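Local coordinates for cellulase IBT99 (Metagenomes, PDB 6WBT), which probably hydrolyses 6-phospho-alpha-glucosides as a family 4 glycosidase that uses NAD and a manganese ion, and binds glucose 6-phosphate, at residues A[94-99]-A[285-291]; A[242-246]-A[276-280]. All coordinates share one frame; numbering follows the deposited sequence.

Contact 1: A[94-99]-A[285-291]. With G6P (6-O-phosphono-alpha-D-glucopyranose), chain F.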
loop_
_atom_site.group_PDB
_atom_site.type_symbol
_atom_site.label_atom_id
_atom_site.label_comp_id
_atom_site.label_asym_id
_atom_site.label_seq_id
_atom_site.Cartn_x
_atom_site.Cartn_y
_atom_site.Cartn_z
ATOM N N ARG A 94 -31.917 -24.278 -6.737
ATOM C CA ARG A 94 -30.659 -24.511 -7.438
ATOM C C ARG A 94 -30.895 -24.840 -8.906
ATOM O O ARG A 94 -30.192 -24.326 -9.783
ATOM C CB ARG A 94 -29.872 -25.631 -6.759
ATOM C CG ARG A 94 -28.582 -25.982 -7.479
ATOM C CD ARG A 94 -27.804 -27.064 -6.756
ATOM N NE ARG A 94 -26.585 -27.413 -7.479
ATOM C CZ ARG A 94 -25.680 -28.285 -7.046
ATOM N NH1 ARG A 94 -25.851 -28.902 -5.886
ATOM N NH2 ARG A 94 -24.602 -28.535 -7.776
ATOM N N VAL A 95 -31.881 -25.694 -9.195
ATOM C CA VAL A 95 -32.163 -26.040 -10.584
ATOM C C VAL A 95 -32.768 -24.854 -11.321
ATOM O O VAL A 95 -32.630 -24.740 -12.544
ATOM C CB VAL A 95 -33.074 -27.281 -10.661
ATOM C CG1 VAL A 95 -32.515 -28.399 -9.802
ATOM C CG2 VAL A 95 -34.496 -26.941 -10.240
ATOM N N LYS A 96 -33.439 -23.951 -10.601
ATOM C CA LYS A 96 -33.991 -22.768 -11.249
ATOM C C LYS A 96 -32.902 -21.755 -11.574
ATOM O O LYS A 96 -33.001 -21.041 -12.578
ATOM C CB LYS A 96 -35.068 -22.136 -10.366
ATOM C CG LYS A 96 -35.912 -21.094 -11.082
ATOM C CD LYS A 96 -36.538 -21.676 -12.340
ATOM C CE LYS A 96 -37.292 -20.620 -13.129
ATOM N NZ LYS A 96 -37.833 -21.167 -14.404
ATOM N N ASP A 97 -31.857 -21.680 -10.746
ATOM C CA ASP A 97 -30.725 -20.818 -11.066
ATOM C C ASP A 97 -29.961 -21.344 -12.273
ATOM O O ASP A 97 -29.561 -20.568 -13.150
ATOM C CB ASP A 97 -29.796 -20.696 -9.859
ATOM C CG ASP A 97 -30.479 -20.078 -8.656
ATOM O OD1 ASP A 97 -31.642 -19.644 -8.788
ATOM O OD2 ASP A 97 -29.852 -20.030 -7.577
ATOM N N GLU A 98 -29.752 -22.661 -12.338
ATOM C CA GLU A 98 -29.013 -23.240 -13.454
ATOM C C GLU A 98 -29.804 -23.143 -14.754
ATOM O O GLU A 98 -29.222 -22.943 -15.826
ATOM C CB GLU A 98 -28.657 -24.694 -13.146
ATOM C CG GLU A 98 -27.664 -24.861 -12.008
ATOM C CD GLU A 98 -27.557 -26.296 -11.534
ATOM O OE1 GLU A 98 -28.597 -26.987 -11.489
ATOM O OE2 GLU A 98 -26.435 -26.737 -11.209
ATOM N N GLN A 99 -31.130 -23.274 -14.679
ATOM C CA GLN A 99 -31.943 -23.221 -15.891
ATOM C C GLN A 99 -32.036 -21.804 -16.441
ATOM O O GLN A 99 -32.050 -21.607 -17.662
ATOM C CB GLN A 99 -33.338 -23.783 -15.618
ATOM C CG GLN A 99 -33.408 -25.301 -15.617
ATOM C CD GLN A 99 -34.824 -25.817 -15.456
ATOM O OE1 GLN A 99 -35.209 -26.808 -16.076
ATOM N NE2 GLN A 99 -35.607 -25.146 -14.619
ATOM N N THR A 285 -29.884 -30.252 -15.528
ATOM C CA THR A 285 -28.775 -29.541 -14.922
ATOM C C THR A 285 -28.203 -30.355 -13.765
ATOM O O THR A 285 -28.740 -31.394 -13.373
ATOM C CB THR A 285 -29.222 -28.163 -14.444
ATOM O OG1 THR A 285 -30.266 -28.315 -13.477
ATOM C CG2 THR A 285 -29.744 -27.346 -15.612
ATOM N N ARG A 286 -27.085 -29.866 -13.223
ATOM C CA ARG A 286 -26.417 -30.566 -12.130
ATOM C C ARG A 286 -27.309 -30.657 -10.898
ATOM O O ARG A 286 -27.302 -31.672 -10.190
ATOM C CB ARG A 286 -25.100 -29.864 -11.793
ATOM C CG ARG A 286 -24.353 -30.461 -10.614
ATOM C CD ARG A 286 -24.090 -31.945 -10.817
ATOM N NE ARG A 286 -23.490 -32.566 -9.640
ATOM C CZ ARG A 286 -23.241 -33.867 -9.531
ATOM N NH1 ARG A 286 -23.542 -34.688 -10.528
ATOM N NH2 ARG A 286 -22.693 -34.348 -8.424
ATOM N N GLY A 287 -28.083 -29.606 -10.624
ATOM C CA GLY A 287 -29.001 -29.657 -9.498
ATOM C C GLY A 287 -30.060 -30.730 -9.661
ATOM O O GLY A 287 -30.474 -31.362 -8.687
HETATM N N MSE A 288 -30.512 -30.950 -10.891
HETATM C CA MSE A 288 -31.488 -31.993 -11.178
HETATM C C MSE A 288 -30.883 -33.377 -10.983
HETATM O O MSE A 288 -31.575 -34.323 -10.606
HETATM C CB MSE A 288 -32.023 -31.849 -12.604
HETATM C CG MSE A 288 -33.014 -30.714 -12.787
HETATM SE SE MSE A 288 -33.531 -30.491 -14.653
HETATM C CE MSE A 288 -35.207 -29.535 -14.388
ATOM N N GLN A 289 -29.578 -33.486 -11.244
ATOM C CA GLN A 289 -28.901 -34.772 -11.108
ATOM C C GLN A 289 -28.795 -35.191 -9.647
ATOM O O GLN A 289 -29.012 -36.362 -9.316
ATOM C CB GLN A 289 -27.518 -34.703 -11.753
ATOM C CG GLN A 289 -27.554 -34.364 -13.234
ATOM C CD GLN A 289 -26.181 -34.066 -13.800
ATOM O OE1 GLN A 289 -25.169 -34.546 -13.291
ATOM N NE2 GLN A 289 -26.140 -33.262 -14.855
ATOM N N VAL A 290 -28.465 -34.250 -8.758
ATOM C CA VAL A 290 -28.394 -34.580 -7.339
ATOM C C VAL A 290 -29.783 -34.768 -6.744
ATOM O O VAL A 290 -29.921 -35.402 -5.693
ATOM C CB VAL A 290 -27.604 -33.506 -6.566
ATOM C CG1 VAL A 290 -26.269 -33.239 -7.245
ATOM C CG2 VAL A 290 -28.411 -32.227 -6.437
ATOM N N ILE A 291 -30.821 -34.231 -7.392
ATOM C CA ILE A 291 -32.186 -34.505 -6.953
ATOM C C ILE A 291 -32.563 -35.945 -7.274
ATOM O O ILE A 291 -33.137 -36.654 -6.439
ATOM C CB ILE A 291 -33.165 -33.503 -7.592
ATOM C CG1 ILE A 291 -33.012 -32.123 -6.948
ATOM C CG2 ILE A 291 -34.599 -33.995 -7.466
ATOM C CD1 ILE A 291 -33.927 -31.071 -7.536
HETATM C C1 G6P F . -17.251 -29.900 -3.891
HETATM C C2 G6P F . -17.413 -28.383 -3.957
HETATM C C3 G6P F . -18.837 -27.967 -3.605
HETATM C C4 G6P F . -19.842 -28.763 -4.428
HETATM C C5 G6P F . -19.567 -30.252 -4.255
HETATM C C6 G6P F . -20.565 -31.124 -5.011
HETATM O O1 G6P F . -17.400 -30.337 -2.536
HETATM O O2 G6P F . -16.498 -27.764 -3.046
HETATM O O3 G6P F . -19.004 -26.568 -3.856
HETATM O O4 G6P F . -21.173 -28.460 -3.996
HETATM O O5 G6P F . -18.241 -30.533 -4.702
HETATM O O6 G6P F . -21.599 -30.333 -5.591
HETATM P P G6P F . -22.933 -31.046 -6.144
HETATM O O1P G6P F . -23.246 -30.304 -7.421
HETATM O O2P G6P F . -23.941 -30.863 -5.036
HETATM O O3P G6P F . -22.507 -32.480 -6.353
#
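Val95 and Gly287 bring the two backbones together, their CA atoms 4.9 Å apart, where helix segments 94-99 and 286-291 run nearly antiparallel at 151° with axes 8.5 Å apart. Gly287 has no side chain at this closest approach of the backbones. Thr285 holds the N-cap position of the second helix, and Glu98 OE1 accepts from both Gly287 N (2.8 Å), through the syn lone pair, and Thr285 OG1 (2.9 Å), from above the carboxylate plane. With an alanine in place of this glutamate, Gly287 N and the Thr285 hydroxyl would probably lose the acceptor they share. Beside this, Val95 CG1 packs on Met288 CG and Ile291 CD1. Arg94, fully extended with CG anti to its N (chi1 177°), passes one guanidinium face over Gly287 CA and gives G6P O2P an almost straight bond from NH1 (2.9 Å, 176°). Arg286, bent at chi2, donates NH2 to O3P (2.8 Å), while its NH1 is held by Asp241 and Gln289. Arg294 also hydrogen-bonds the ligand. Two arginines from facing helices, Arg94 and Arg286, thus form the phosphate-binding end of the glucose 6-phosphate pocket.

Contact 2: A[242-246]-A[276-280]; sequences PDWVH and IVDYM. With G6P (6-O-phosphono-alpha-D-glucopyranose), chain F.
Pro242, in the first turn of helix 242-249, only skirts Tyr279, and its carbonyl oxygen accepts the backbone N of His246. Asp243 follows, and the hydroxyl end of Tyr279 comes up against it: OH lies 3.5 Å from Asp243 CA and 3.6 Å from Asp243 CG. The carboxylate stands almost upright to the phenol ring, their planes 85° apart, with OD1 near the ring's edge, so this is packing at the rim of the ring. The CB of Trp244 leaves the backbone away from segment 276-280, and the edge of its indole meets the pyranose, CZ2 lying 3.1 Å from G6P O5. His246, one turn after Pro242, makes the main contact of this segment, against Tyr279. With both CG atoms anti to the backbone N (chi1 171° and 167°), the two side chains slide past each other in opposite directions and the rings overlap. The result is a face-to-face stack with centroids 3.8 Å apart and planes only 8° from parallel. At the imidazole edge, Ile276 CD1 lies 4.4 Å from His246 NE2. No hydrogen bond crosses between the segments. This is aromatic packing near the surface of the C-terminal family 4 region, joining segment 276-280 to a helix that also contributes Trp244 to the glucose 6-phosphate pocket.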
loop_
_atom_site.group_PDB
_atom_site.type_symbol
_atom_site.label_atom_id
_atom_site.label_comp_id
_atom_site.label_asym_id
_atom_site.label_seq_id
_atom_site.Cartn_x
_atom_site.Cartn_y
_atom_site.Cartn_z
ATOM N N PRO A 242 -20.309 -39.296 -13.758
ATOM C CA PRO A 242 -19.607 -38.884 -14.985
ATOM C C PRO A 242 -19.336 -37.394 -15.054
ATOM O O PRO A 242 -18.406 -36.981 -15.755
ATOM C CB PRO A 242 -20.559 -39.335 -16.101
ATOM C CG PRO A 242 -21.906 -39.380 -15.447
ATOM C CD PRO A 242 -21.650 -39.833 -14.038
ATOM N N ASP A 243 -20.114 -36.573 -14.342
ATOM C CA ASP A 243 -19.856 -35.139 -14.339
ATOM C C ASP A 243 -18.554 -34.811 -13.621
ATOM O O ASP A 243 -17.844 -33.884 -14.026
ATOM C CB ASP A 243 -21.028 -34.397 -13.693
ATOM C CG ASP A 243 -21.159 -32.966 -14.185
ATOM O OD1 ASP A 243 -20.123 -32.293 -14.366
ATOM O OD2 ASP A 243 -22.303 -32.516 -14.398
ATOM N N TRP A 244 -18.220 -35.557 -12.566
ATOM C CA TRP A 244 -16.959 -35.317 -11.870
ATOM C C TRP A 244 -15.764 -35.796 -12.683
ATOM O O TRP A 244 -14.668 -35.239 -12.554
ATOM C CB TRP A 244 -16.968 -35.990 -10.497
ATOM C CG TRP A 244 -17.596 -35.157 -9.420
ATOM C CD1 TRP A 244 -18.650 -35.503 -8.626
ATOM C CD2 TRP A 244 -17.212 -33.834 -9.022
ATOM N NE1 TRP A 244 -18.944 -34.481 -7.756
ATOM C CE2 TRP A 244 -18.076 -33.444 -7.980
ATOM C CE3 TRP A 244 -16.221 -32.942 -9.445
ATOM C CZ2 TRP A 244 -17.979 -32.203 -7.356
ATOM C CZ3 TRP A 244 -16.128 -31.710 -8.825
ATOM C CH2 TRP A 244 -17.001 -31.353 -7.791
ATOM N N VAL A 245 -15.949 -36.822 -13.515
ATOM C CA VAL A 245 -14.867 -37.270 -14.388
ATOM C C VAL A 245 -14.561 -36.205 -15.433
ATOM O O VAL A 245 -13.399 -35.854 -15.667
ATOM C CB VAL A 245 -15.224 -38.615 -15.043
ATOM C CG1 VAL A 245 -14.059 -39.122 -15.881
ATOM C CG2 VAL A 245 -15.610 -39.633 -13.987
ATOM N N HIS A 246 -15.605 -35.680 -16.081
ATOM C CA HIS A 246 -15.422 -34.584 -17.026
ATOM C C HIS A 246 -14.876 -33.341 -16.338
ATOM O O HIS A 246 -14.118 -32.576 -16.946
ATOM C CB HIS A 246 -16.751 -34.272 -17.718
ATOM C CG HIS A 246 -16.724 -33.030 -18.553
ATOM N ND1 HIS A 246 -16.385 -33.037 -19.889
ATOM C CD2 HIS A 246 -16.998 -31.741 -18.242
ATOM C CE1 HIS A 246 -16.451 -31.806 -20.365
ATOM N NE2 HIS A 246 -16.820 -31.001 -19.385
ATOM N N ILE A 276 -18.539 -25.167 -21.485
ATOM C CA ILE A 276 -19.442 -25.575 -20.418
ATOM C C ILE A 276 -20.901 -25.353 -20.798
ATOM O O ILE A 276 -21.755 -26.186 -20.497
ATOM C CB ILE A 276 -19.084 -24.841 -19.107
ATOM C CG1 ILE A 276 -17.704 -25.284 -18.626
ATOM C CG2 ILE A 276 -20.123 -25.115 -18.035
ATOM C CD1 ILE A 276 -17.559 -26.786 -18.538
ATOM N N VAL A 277 -21.202 -24.234 -21.464
ATOM C CA VAL A 277 -22.562 -24.000 -21.939
ATOM C C VAL A 277 -22.974 -25.079 -22.932
ATOM O O VAL A 277 -24.145 -25.477 -22.984
ATOM C CB VAL A 277 -22.680 -22.588 -22.548
ATOM C CG1 VAL A 277 -24.088 -22.338 -23.065
ATOM C CG2 VAL A 277 -22.297 -21.535 -21.520
ATOM N N ASP A 278 -22.023 -25.582 -23.721
ATOM C CA ASP A 278 -22.317 -26.667 -24.651
ATOM C C ASP A 278 -22.423 -28.013 -23.946
ATOM O O ASP A 278 -23.173 -28.886 -24.397
ATOM C CB ASP A 278 -21.242 -26.733 -25.738
ATOM C CG ASP A 278 -21.247 -25.512 -26.637
ATOM O OD1 ASP A 278 -21.141 -24.384 -26.113
ATOM O OD2 ASP A 278 -21.350 -25.682 -27.869
ATOM N N TYR A 279 -21.689 -28.201 -22.847
ATOM C CA TYR A 279 -21.683 -29.487 -22.159
ATOM C C TYR A 279 -22.927 -29.695 -21.305
ATOM O O TYR A 279 -23.370 -30.837 -21.134
ATOM C CB TYR A 279 -20.424 -29.611 -21.298
ATOM C CG TYR A 279 -20.456 -30.756 -20.308
ATOM C CD1 TYR A 279 -20.298 -32.070 -20.729
ATOM C CD2 TYR A 279 -20.632 -30.520 -18.950
ATOM C CE1 TYR A 279 -20.324 -33.118 -19.826
ATOM C CE2 TYR A 279 -20.659 -31.561 -18.041
ATOM C CZ TYR A 279 -20.504 -32.857 -18.484
ATOM O OH TYR A 279 -20.529 -33.895 -17.582
HETATM N N MSE A 280 -23.503 -28.625 -20.770
HETATM C CA MSE A 280 -24.645 -28.742 -19.869
HETATM C C MSE A 280 -25.966 -28.898 -20.615
HETATM O O MSE A 280 -26.109 -28.449 -21.753
HETATM C CB MSE A 280 -24.714 -27.528 -18.941
HETATM C CG MSE A 280 -23.606 -27.482 -17.905
HETATM SE SE MSE A 280 -23.736 -25.935 -16.726
HETATM C CE MSE A 280 -22.367 -26.429 -15.429
HETATM C C1 G6P F . -17.251 -29.900 -3.891
HETATM C C2 G6P F . -17.413 -28.383 -3.957
HETATM C C3 G6P F . -18.837 -27.967 -3.605
HETATM C C4 G6P F . -19.842 -28.763 -4.428
HETATM C C5 G6P F . -19.567 -30.252 -4.255
HETATM C C6 G6P F . -20.565 -31.124 -5.011
HETATM O O1 G6P F . -17.400 -30.337 -2.536
HETATM O O2 G6P F . -16.498 -27.764 -3.046
HETATM O O3 G6P F . -19.004 -26.568 -3.856
HETATM O O4 G6P F . -21.173 -28.460 -3.996
HETATM O O5 G6P F . -18.241 -30.533 -4.702
HETATM O O6 G6P F . -21.599 -30.333 -5.591
HETATM P P G6P F . -22.933 -31.046 -6.144
HETATM O O1P G6P F . -23.246 -30.304 -7.421
HETATM O O2P G6P F . -23.941 -30.863 -5.036
HETATM O O3P G6P F . -22.507 -32.480 -6.353
#

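From the N terminus, the chain first supplies helix 90-103, in the Rossmann-type NAD-binding part, then passes through the parallel strands 143-146 and 167-170 into the C-terminal family 4 region. There it lays down helix 242-249, returns to it at 276-280 after 29 intervening residues and so closes the short loop of contact 2. Soon afterwards helix 286-291 comes back to helix 90-103, closing the 185-residue loop of contact 1, inside which contact 2 is nested. Contact 1 therefore ties the two family regions together, whereas contact 2 stays within the second. Their centres lie about 13 Å apart, and Arg286 and Gln289 pack against Trp244 and Asp243. Both touch G6P, contact 1 at the phosphate, contact 2 at the pyranose.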